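Nickel-dependent hydrogenase large subunit (Allochromatium vinosum, PDB 3MYR) forms the large, nickel-iron-carrying subunit of a heterodimeric [NiFe] hydrogenase, which oxidises molecular hydrogen and passes its electrons to an acceptor. Local coordinates at residues A149-R154 with M186-Y191; Q135-W140 with V258-A263; D317-G322 with Q478-M483. One frame throughout, in Å; residues are numbered along the deposited sequence.

Interaction 1 of 3, residues A149-R154 with M186-Y191; sequences ADTQKR and MAVAHY
T151 reaches from its helix to the next one with a single methyl group. Its CG2 ends 4.2 Å from the CA of A189 and 4.3 Å from that residue's CB, so the methyl rests on the root of the alanine rather than against a long side chain. A second, looser neighbour is V188, whose CG1 lies 4.4 Å from T151 CG2. These few apolar contacts are the whole direct meeting, and no hydrogen bond passes from one segment to the other. The small side chains of T151 and A189 are consistent with the close approach of the two helices, their CA atoms being 6.5 Å apart.

The first torsion of T151 divides its two branches between two jobs. With chi1 at -60°, CG2 extends opposite the backbone N and toward the facing helix, while OG1 folds back beside that N. There the hydroxyl bonds the carbonyl of Y147, one turn earlier in the same helix, which satisfies its proton within the helix. OG1 also accepts from a water 3.1 Å away, and this water makes a weak, long second bond to the carbonyl O of A189. The polar link between the helices is therefore thin and indirect, set beside the methyl contact.

Farther out, Y147 and F148 touch A189, and I155 touches V188, so helix 145-160 follows helix 181-201 beyond the six-residue segments. At the ends of this region R154 makes salt bridges to D35 and D31 of the small subunit, and Y191 packs on L45 of that chain. M186 touches helices 127-137 and 236-265 and H190 packs on 236-265, while A149 and Q152 touch P127, so helix 127-137 borders both helices of the contact.

Interaction 2 of 3, residues Q135-W140 with V258-A263; sequences QSISAW and VPDTLA
I137 and P259 mark the closest backbone approach, with their CA atoms 6.5 Å apart, one at the end of its helix, the other at a kink. Helix 127-137 stops at I137, after which S138 swings into an extended conformation. Helix 236-265 runs on past P259 but is kinked there, because the proline N has no hydrogen to give to the turn before.

The contact is carried mainly by the terminal methyl of I137. Its chi1 of 71° sets CG1 between the backbone N and the carbonyl carbon, and an extended chi2 then projects CD1 onto the second helix. There I137 CD1 settles on one turn, 3.9 Å from A263 CB and a little farther from P259 CB. The carbonyl O of P259, which takes the helical bond from A263 N, lies 3.8 Å from I137 CD1. The ring of P259 answers by bringing its CB to 3.9 Å from the carbonyl O of I137. D260 brings OD1 within 4.0 Å of I137 CD1, a plain van der Waals touch; its other oxygen is bonded to the hydroxyl of Y109.

Beyond the helix end, S138 OG accepts a nearly straight bond from W140 N (3.0 Å, 169°). The same hydroxyl bonds the carbonyl of Q255, four residues before P259, the very acceptor that the proline cannot use. The arrangement is thus a helix C-terminus docked on a proline kink, with an ST turn in the exit loop supplying the bond that the kinked helix lacks.

Interaction 3 of 3, residues D317-G322 with Q478-M483; sequences DLEATG and QGVGIM
L318 and E319 belong to an Asx turn that lies against V480 and I482, on an outermost strand of the antiparallel sheet formed by 476-485, 488-497 and 500-507. L318 does most of the work. Both of its terminal methyls rest against one methyl of I482, with CD2 at 3.7 Å and CD1 at 3.8 Å from I482 CG2, and the two side chains cross at about a right angle. Nearer the backbone, L318 CB meets V480 CG1 at 4.1 Å. E319 adds only the aliphatic part of its chain: its CG is 4.3 Å from V480 CG1, while OE1 goes on to the hydroxyl of Y346.

No hydrogen bond joins the two segments. The turn is shaped from within by D317, whose OD2 accepts from E319 N at 2.9 Å, approached from 36° above the carboxylate plane, and more weakly from A320 N. The loop is also tied to the sheet's middle strand on the side that faces it, where the carbonyl of L318 takes the indole N-H of W493. Y284 and R302 touch both L318 and I482, walling in the apolar part of the contact.

Strand alternation sends the side chains of V480 and I482 to the loop and that of M483 to helix 67-80. In the backbone, G479, G481 and M483 bond to I494, H492 and L490 of strand 488-497, while V480 N bonds D78 and I482 O bonds R74. The strand then leads into A485, P486 and R487 of the active-site pocket, and the side chain of I482 is about 11 Å from the nickel-iron centre. This is a loop packed over one face of a beta hairpin whose turn reaches that centre.

Interactions 1 and 2 lie in one group of touching helices, while interaction 3 lies on the other side of the chain's centre, its own centre about 47 Å from that of interaction 1 and about 41 Å from that of interaction 2. M186 connects the first two: its CE approaches both D260 and I137, so helix 181-201 bridges helices 127-137 and 236-265, and W140 meets H190 across the same seam. Interaction 1 is buried but slight, a methyl contact with a water beside it; interaction 2 is partly buried and turns on a helix end and a proline kink. Interaction 3, also partly buried, joins loop to strand, and it alone approaches the metal sites.

Interaction 1 of 3, residues A149-R154 with M186-Y191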
loop_
_atom_site.group_PDB
_atom_site.type_symbol
_atom_site.label_atom_id
_atom_site.label_comp_id
_atom_site.label_asym_id
_atom_site.label_seq_id
_atom_site.Cartn_x
_atom_site.Cartn_y
_atom_site.Cartn_z
ATOM N N ALA B 149 32.677 3.585 -0.877
ATOM C CA ALA B 149 33.494 2.836 -1.844
ATOM C C ALA B 149 32.983 1.391 -1.859
ATOM O O ALA B 149 32.864 0.802 -2.910
ATOM C CB ALA B 149 35.042 2.854 -1.438
ATOM N N ASP B 150 32.665 0.823 -0.689
ATOM C CA ASP B 150 32.131 -0.578 -0.634
ATOM C C ASP B 150 30.741 -0.671 -1.237
ATOM O O ASP B 150 30.448 -1.578 -1.981
ATOM C CB ASP B 150 32.214 -1.192 0.776
ATOM C CG ASP B 150 33.761 -1.360 1.288
ATOM O OD1 ASP B 150 34.025 -1.684 2.510
ATOM O OD2 ASP B 150 34.729 -1.103 0.480
ATOM N N THR B 151 29.892 0.322 -1.015
ATOM C CA THR B 151 28.594 0.340 -1.683
ATOM C C THR B 151 28.738 0.464 -3.194
ATOM O O THR B 151 28.143 -0.296 -3.963
ATOM C CB THR B 151 27.752 1.558 -1.188
ATOM O OG1 THR B 151 27.573 1.413 0.220
ATOM C CG2 THR B 151 26.410 1.588 -1.826
ATOM N N GLN B 152 29.539 1.426 -3.628
ATOM C CA GLN B 152 29.773 1.596 -5.059
ATOM C C GLN B 152 30.296 0.288 -5.720
ATOM O O GLN B 152 29.865 -0.118 -6.824
ATOM C CB GLN B 152 30.779 2.755 -5.254
ATOM C CG GLN B 152 31.177 3.040 -6.699
ATOM C CD GLN B 152 32.149 4.202 -6.775
ATOM O OE1 GLN B 152 31.791 5.297 -7.245
ATOM N NE2 GLN B 152 33.322 4.021 -6.201
ATOM N N LYS B 153 31.237 -0.371 -5.063
ATOM C CA LYS B 153 31.785 -1.599 -5.615
ATOM C C LYS B 153 30.744 -2.726 -5.781
ATOM O O LYS B 153 30.730 -3.437 -6.812
ATOM C CB LYS B 153 32.978 -2.046 -4.792
ATOM C CG LYS B 153 33.299 -3.517 -4.998
ATOM C CD LYS B 153 34.666 -3.751 -5.730
ATOM C CE LYS B 153 35.872 -3.590 -4.744
ATOM N NZ LYS B 153 35.424 -3.598 -3.288
ATOM N N ARG B 154 29.813 -2.850 -4.838
ATOM C CA ARG B 154 28.786 -3.852 -4.981
ATOM C C ARG B 154 27.911 -3.511 -6.209
ATOM O O ARG B 154 27.458 -4.395 -6.941
ATOM C CB ARG B 154 27.827 -3.850 -3.769
ATOM C CG ARG B 154 28.273 -4.611 -2.614
ATOM C CD ARG B 154 27.113 -4.733 -1.576
ATOM N NE ARG B 154 26.398 -5.996 -1.649
ATOM C CZ ARG B 154 25.422 -6.320 -0.795
ATOM N NH1 ARG B 154 25.055 -5.449 0.156
ATOM N NH2 ARG B 154 24.814 -7.496 -0.894
ATOM N N MET B 186 25.306 8.772 -2.947
ATOM C CA MET B 186 24.775 8.979 -1.644
ATOM C C MET B 186 23.315 8.457 -1.578
ATOM O O MET B 186 22.921 7.772 -0.634
ATOM C CB MET B 186 24.802 10.464 -1.300
ATOM C CG MET B 186 24.208 10.766 0.086
ATOM S SD MET B 186 24.253 12.584 0.470
ATOM C CE MET B 186 22.771 13.080 -0.409
ATOM N N ALA B 187 22.507 8.835 -2.564
ATOM C CA ALA B 187 21.116 8.396 -2.636
ATOM C C ALA B 187 20.986 6.887 -2.782
ATOM O O ALA B 187 20.093 6.288 -2.185
ATOM C CB ALA B 187 20.431 9.079 -3.795
ATOM N N VAL B 188 21.834 6.260 -3.589
ATOM C CA VAL B 188 21.843 4.815 -3.696
ATOM C C VAL B 188 22.163 4.155 -2.334
ATOM O O VAL B 188 21.536 3.169 -1.961
ATOM C CB VAL B 188 22.936 4.374 -4.738
ATOM C CG1 VAL B 188 23.264 2.921 -4.573
ATOM C CG2 VAL B 188 22.422 4.652 -6.187
ATOM N N ALA B 189 23.189 4.653 -1.613
ATOM C CA ALA B 189 23.468 4.117 -0.294
ATOM C C ALA B 189 22.235 4.288 0.606
ATOM O O ALA B 189 21.894 3.388 1.383
ATOM C CB ALA B 189 24.627 4.868 0.321
ATOM N N HIS B 190 21.577 5.440 0.526
ATOM C CA HIS B 190 20.419 5.653 1.399
ATOM C C HIS B 190 19.227 4.784 1.031
ATOM O O HIS B 190 18.450 4.369 1.907
ATOM C CB HIS B 190 20.001 7.118 1.412
ATOM C CG HIS B 190 21.022 8.023 2.027
ATOM N ND1 HIS B 190 22.129 7.552 2.731
ATOM C CD2 HIS B 190 21.084 9.367 2.080
ATOM C CE1 HIS B 190 22.842 8.587 3.151
ATOM N NE2 HIS B 190 22.205 9.693 2.811
ATOM N N TYR B 191 19.071 4.548 -0.267
ATOM C CA TYR B 191 18.085 3.577 -0.770
ATOM C C TYR B 191 18.263 2.229 -0.049
ATOM O O TYR B 191 17.287 1.588 0.391
ATOM C CB TYR B 191 18.281 3.444 -2.286
ATOM C CG TYR B 191 17.414 2.432 -3.047
ATOM C CD1 TYR B 191 16.428 2.871 -3.958
ATOM C CD2 TYR B 191 17.658 1.067 -2.957
ATOM C CE1 TYR B 191 15.672 1.960 -4.744
ATOM C CE2 TYR B 191 16.886 0.138 -3.689
ATOM C CZ TYR B 191 15.928 0.585 -4.612
ATOM O OH TYR B 191 15.196 -0.339 -5.359
HETATM O O HOH W 1 24.676 1.312 1.319
#

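Interaction 2 of 3, residues Q135-W140 with V258-A263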
loop_
_atom_site.group_PDB
_atom_site.type_symbol
_atom_site.label_atom_id
_atom_site.label_comp_id
_atom_site.label_asym_id
_atom_site.label_seq_id
_atom_site.Cartn_x
_atom_site.Cartn_y
_atom_site.Cartn_z
ATOM N N GLN B 135 28.196 14.405 4.603
ATOM C CA GLN B 135 28.468 14.969 5.903
ATOM C C GLN B 135 28.144 16.469 5.943
ATOM O O GLN B 135 27.902 16.995 7.017
ATOM C CB GLN B 135 29.939 14.698 6.290
ATOM C CG GLN B 135 30.101 13.194 6.655
ATOM C CD GLN B 135 31.586 12.758 6.937
ATOM O OE1 GLN B 135 31.865 11.578 7.185
ATOM N NE2 GLN B 135 32.501 13.722 6.935
ATOM N N SER B 136 28.111 17.146 4.773
ATOM C CA SER B 136 27.839 18.592 4.770
ATOM C C SER B 136 26.323 18.766 4.947
ATOM O O SER B 136 25.861 19.856 5.299
ATOM C CB SER B 136 28.245 19.239 3.444
ATOM O OG SER B 136 27.314 18.803 2.450
ATOM N N ILE B 137 25.559 17.696 4.731
ATOM C CA ILE B 137 24.116 17.840 4.930
ATOM C C ILE B 137 23.496 17.192 6.151
ATOM O O ILE B 137 22.376 17.462 6.439
ATOM C CB ILE B 137 23.226 17.501 3.658
ATOM C CG1 ILE B 137 23.218 16.036 3.347
ATOM C CG2 ILE B 137 23.670 18.266 2.433
ATOM C CD1 ILE B 137 22.140 15.677 2.366
ATOM N N SER B 138 24.190 16.305 6.853
ATOM C CA SER B 138 23.504 15.515 7.852
ATOM C C SER B 138 24.483 14.959 8.841
ATOM O O SER B 138 25.674 14.723 8.539
ATOM C CB SER B 138 22.784 14.352 7.150
ATOM O OG SER B 138 22.169 13.517 8.069
ATOM N N ALA B 139 23.940 14.647 10.004
ATOM C CA ALA B 139 24.681 14.048 11.098
ATOM C C ALA B 139 24.572 12.526 11.034
ATOM O O ALA B 139 25.177 11.828 11.820
ATOM C CB ALA B 139 24.106 14.605 12.458
ATOM N N TRP B 140 23.816 12.002 10.098
ATOM C CA TRP B 140 23.654 10.551 9.979
ATOM C C TRP B 140 24.999 9.862 10.050
ATOM O O TRP B 140 25.948 10.327 9.380
ATOM C CB TRP B 140 22.996 10.233 8.629
ATOM C CG TRP B 140 22.830 8.761 8.283
ATOM C CD1 TRP B 140 23.396 8.109 7.204
ATOM C CD2 TRP B 140 21.962 7.779 8.930
ATOM N NE1 TRP B 140 22.939 6.795 7.163
ATOM C CE2 TRP B 140 22.014 6.599 8.160
ATOM C CE3 TRP B 140 21.077 7.834 10.011
ATOM C CZ2 TRP B 140 21.307 5.428 8.506
ATOM C CZ3 TRP B 140 20.359 6.666 10.368
ATOM C CH2 TRP B 140 20.502 5.479 9.640
ATOM N N VAL B 258 14.542 13.629 5.134
ATOM C CA VAL B 258 14.295 15.024 4.879
ATOM C C VAL B 258 15.537 15.734 4.265
ATOM O O VAL B 258 15.372 16.520 3.346
ATOM C CB VAL B 258 13.813 15.757 6.160
ATOM C CG1 VAL B 258 13.699 17.264 5.923
ATOM C CG2 VAL B 258 12.524 15.151 6.661
ATOM N N PRO B 259 16.762 15.544 4.828
ATOM C CA PRO B 259 17.875 16.285 4.204
ATOM C C PRO B 259 18.159 15.844 2.730
ATOM O O PRO B 259 18.517 16.699 1.891
ATOM C CB PRO B 259 19.083 15.955 5.119
ATOM C CG PRO B 259 18.433 15.618 6.475
ATOM C CD PRO B 259 17.202 14.819 6.047
ATOM N N ASP B 260 17.930 14.560 2.410
ATOM C CA ASP B 260 18.118 14.069 1.017
ATOM C C ASP B 260 17.096 14.708 0.121
ATOM O O ASP B 260 17.441 15.156 -0.942
ATOM C CB ASP B 260 17.892 12.557 0.877
ATOM C CG ASP B 260 19.079 11.725 1.371
ATOM O OD1 ASP B 260 20.115 12.292 1.814
ATOM O OD2 ASP B 260 18.978 10.485 1.306
ATOM N N THR B 261 15.854 14.812 0.576
ATOM C CA THR B 261 14.811 15.448 -0.265
ATOM C C THR B 261 15.206 16.913 -0.583
ATOM O O THR B 261 15.077 17.369 -1.730
ATOM C CB THR B 261 13.439 15.428 0.484
ATOM O OG1 THR B 261 13.066 14.060 0.694
ATOM C CG2 THR B 261 12.375 16.035 -0.360
ATOM N N LEU B 262 15.668 17.635 0.442
ATOM C CA LEU B 262 16.049 19.032 0.248
ATOM C C LEU B 262 17.281 19.194 -0.644
ATOM O O LEU B 262 17.239 20.026 -1.545
ATOM C CB LEU B 262 16.231 19.813 1.577
ATOM C CG LEU B 262 15.024 19.804 2.546
ATOM C CD1 LEU B 262 15.338 20.576 3.880
ATOM C CD2 LEU B 262 13.759 20.327 1.929
ATOM N N ALA B 263 18.346 18.410 -0.416
ATOM C CA ALA B 263 19.560 18.482 -1.234
ATOM C C ALA B 263 19.218 18.155 -2.710
ATOM O O ALA B 263 19.677 18.854 -3.603
ATOM C CB ALA B 263 20.640 17.519 -0.741
#

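Interaction 3 of 3, residues D317-G322 with Q478-M483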
loop_
_atom_site.group_PDB
_atom_site.type_symbol
_atom_site.label_atom_id
_atom_site.label_comp_id
_atom_site.label_asym_id
_atom_site.label_seq_id
_atom_site.Cartn_x
_atom_site.Cartn_y
_atom_site.Cartn_z
ATOM N N ASP B 317 -18.631 18.324 4.162
ATOM C CA ASP B 317 -19.697 17.508 4.716
ATOM C C ASP B 317 -19.714 16.146 3.954
ATOM O O ASP B 317 -19.977 16.060 2.705
ATOM C CB ASP B 317 -21.017 18.299 4.544
ATOM C CG ASP B 317 -22.264 17.567 5.132
ATOM O OD1 ASP B 317 -23.349 18.205 5.149
ATOM O OD2 ASP B 317 -22.207 16.346 5.456
ATOM N N LEU B 318 -19.346 15.105 4.696
ATOM C CA LEU B 318 -19.276 13.736 4.186
ATOM C C LEU B 318 -20.616 13.095 3.854
ATOM O O LEU B 318 -20.699 12.048 3.163
ATOM C CB LEU B 318 -18.452 12.883 5.153
ATOM C CG LEU B 318 -17.071 13.511 4.984
ATOM C CD1 LEU B 318 -16.490 13.842 6.306
ATOM C CD2 LEU B 318 -16.195 12.612 4.137
ATOM N N GLU B 319 -21.685 13.740 4.295
ATOM C CA GLU B 319 -22.985 13.137 4.119
ATOM C C GLU B 319 -23.968 13.843 3.194
ATOM O O GLU B 319 -24.982 13.257 2.866
ATOM C CB GLU B 319 -23.631 12.896 5.461
ATOM C CG GLU B 319 -22.675 12.018 6.304
ATOM C CD GLU B 319 -23.340 11.428 7.479
ATOM O OE1 GLU B 319 -23.620 10.201 7.509
ATOM O OE2 GLU B 319 -23.622 12.230 8.376
ATOM N N ALA B 320 -23.651 15.072 2.781
ATOM C CA ALA B 320 -24.458 15.843 1.856
ATOM C C ALA B 320 -24.382 15.164 0.483
ATOM O O ALA B 320 -23.288 15.056 -0.082
ATOM C CB ALA B 320 -23.912 17.279 1.770
ATOM N N THR B 321 -25.544 14.757 -0.071
ATOM C CA THR B 321 -25.581 13.875 -1.234
ATOM C C THR B 321 -25.241 14.649 -2.500
ATOM O O THR B 321 -24.864 14.054 -3.511
ATOM C CB THR B 321 -26.934 13.174 -1.423
ATOM O OG1 THR B 321 -27.893 14.182 -1.665
ATOM C CG2 THR B 321 -27.409 12.462 -0.143
ATOM N N GLY B 322 -25.256 15.969 -2.435
ATOM C CA GLY B 322 -24.794 16.788 -3.560
ATOM C C GLY B 322 -23.340 17.211 -3.438
ATOM O O GLY B 322 -22.842 18.041 -4.220
ATOM N N GLN B 478 -26.436 3.735 9.188
ATOM C CA GLN B 478 -25.440 4.059 8.183
ATOM C C GLN B 478 -24.455 5.034 8.739
ATOM O O GLN B 478 -24.775 5.747 9.693
ATOM C CB GLN B 478 -26.083 4.648 6.941
ATOM C CG GLN B 478 -26.853 5.958 7.101
ATOM C CD GLN B 478 -27.629 6.220 5.824
ATOM O OE1 GLN B 478 -28.422 5.392 5.402
ATOM N NE2 GLN B 478 -27.346 7.313 5.175
ATOM N N GLY B 479 -23.224 4.956 8.255
ATOM C CA GLY B 479 -22.131 5.767 8.798
ATOM C C GLY B 479 -20.970 5.919 7.822
ATOM O O GLY B 479 -20.892 5.219 6.784
ATOM N N VAL B 480 -20.072 6.852 8.093
ATOM C CA VAL B 480 -18.891 7.009 7.226
ATOM C C VAL B 480 -17.653 6.991 8.087
ATOM O O VAL B 480 -17.634 7.571 9.195
ATOM C CB VAL B 480 -19.019 8.295 6.386
ATOM C CG1 VAL B 480 -19.354 9.502 7.283
ATOM C CG2 VAL B 480 -17.782 8.536 5.528
ATOM N N GLY B 481 -16.662 6.227 7.647
ATOM C CA GLY B 481 -15.352 6.164 8.320
ATOM C C GLY B 481 -14.380 6.978 7.498
ATOM O O GLY B 481 -14.247 6.743 6.296
ATOM N N ILE B 482 -13.825 8.019 8.097
ATOM C CA ILE B 482 -12.885 8.869 7.371
ATOM C C ILE B 482 -11.485 8.678 7.906
ATOM O O ILE B 482 -11.257 8.209 9.041
ATOM C CB ILE B 482 -13.270 10.400 7.383
ATOM C CG1 ILE B 482 -13.379 10.934 8.788
ATOM C CG2 ILE B 482 -14.585 10.618 6.767
ATOM C CD1 ILE B 482 -11.973 11.444 9.433
ATOM N N MET B 483 -10.517 8.997 7.071
ATOM C CA MET B 483 -9.130 8.875 7.495
ATOM C C MET B 483 -8.300 9.721 6.523
ATOM O O MET B 483 -8.734 9.944 5.388
ATOM C CB MET B 483 -8.712 7.427 7.422
ATOM C CG MET B 483 -7.268 7.318 7.028
ATOM S SD MET B 483 -6.695 5.858 7.741
ATOM C CE MET B 483 -5.106 6.362 8.386
#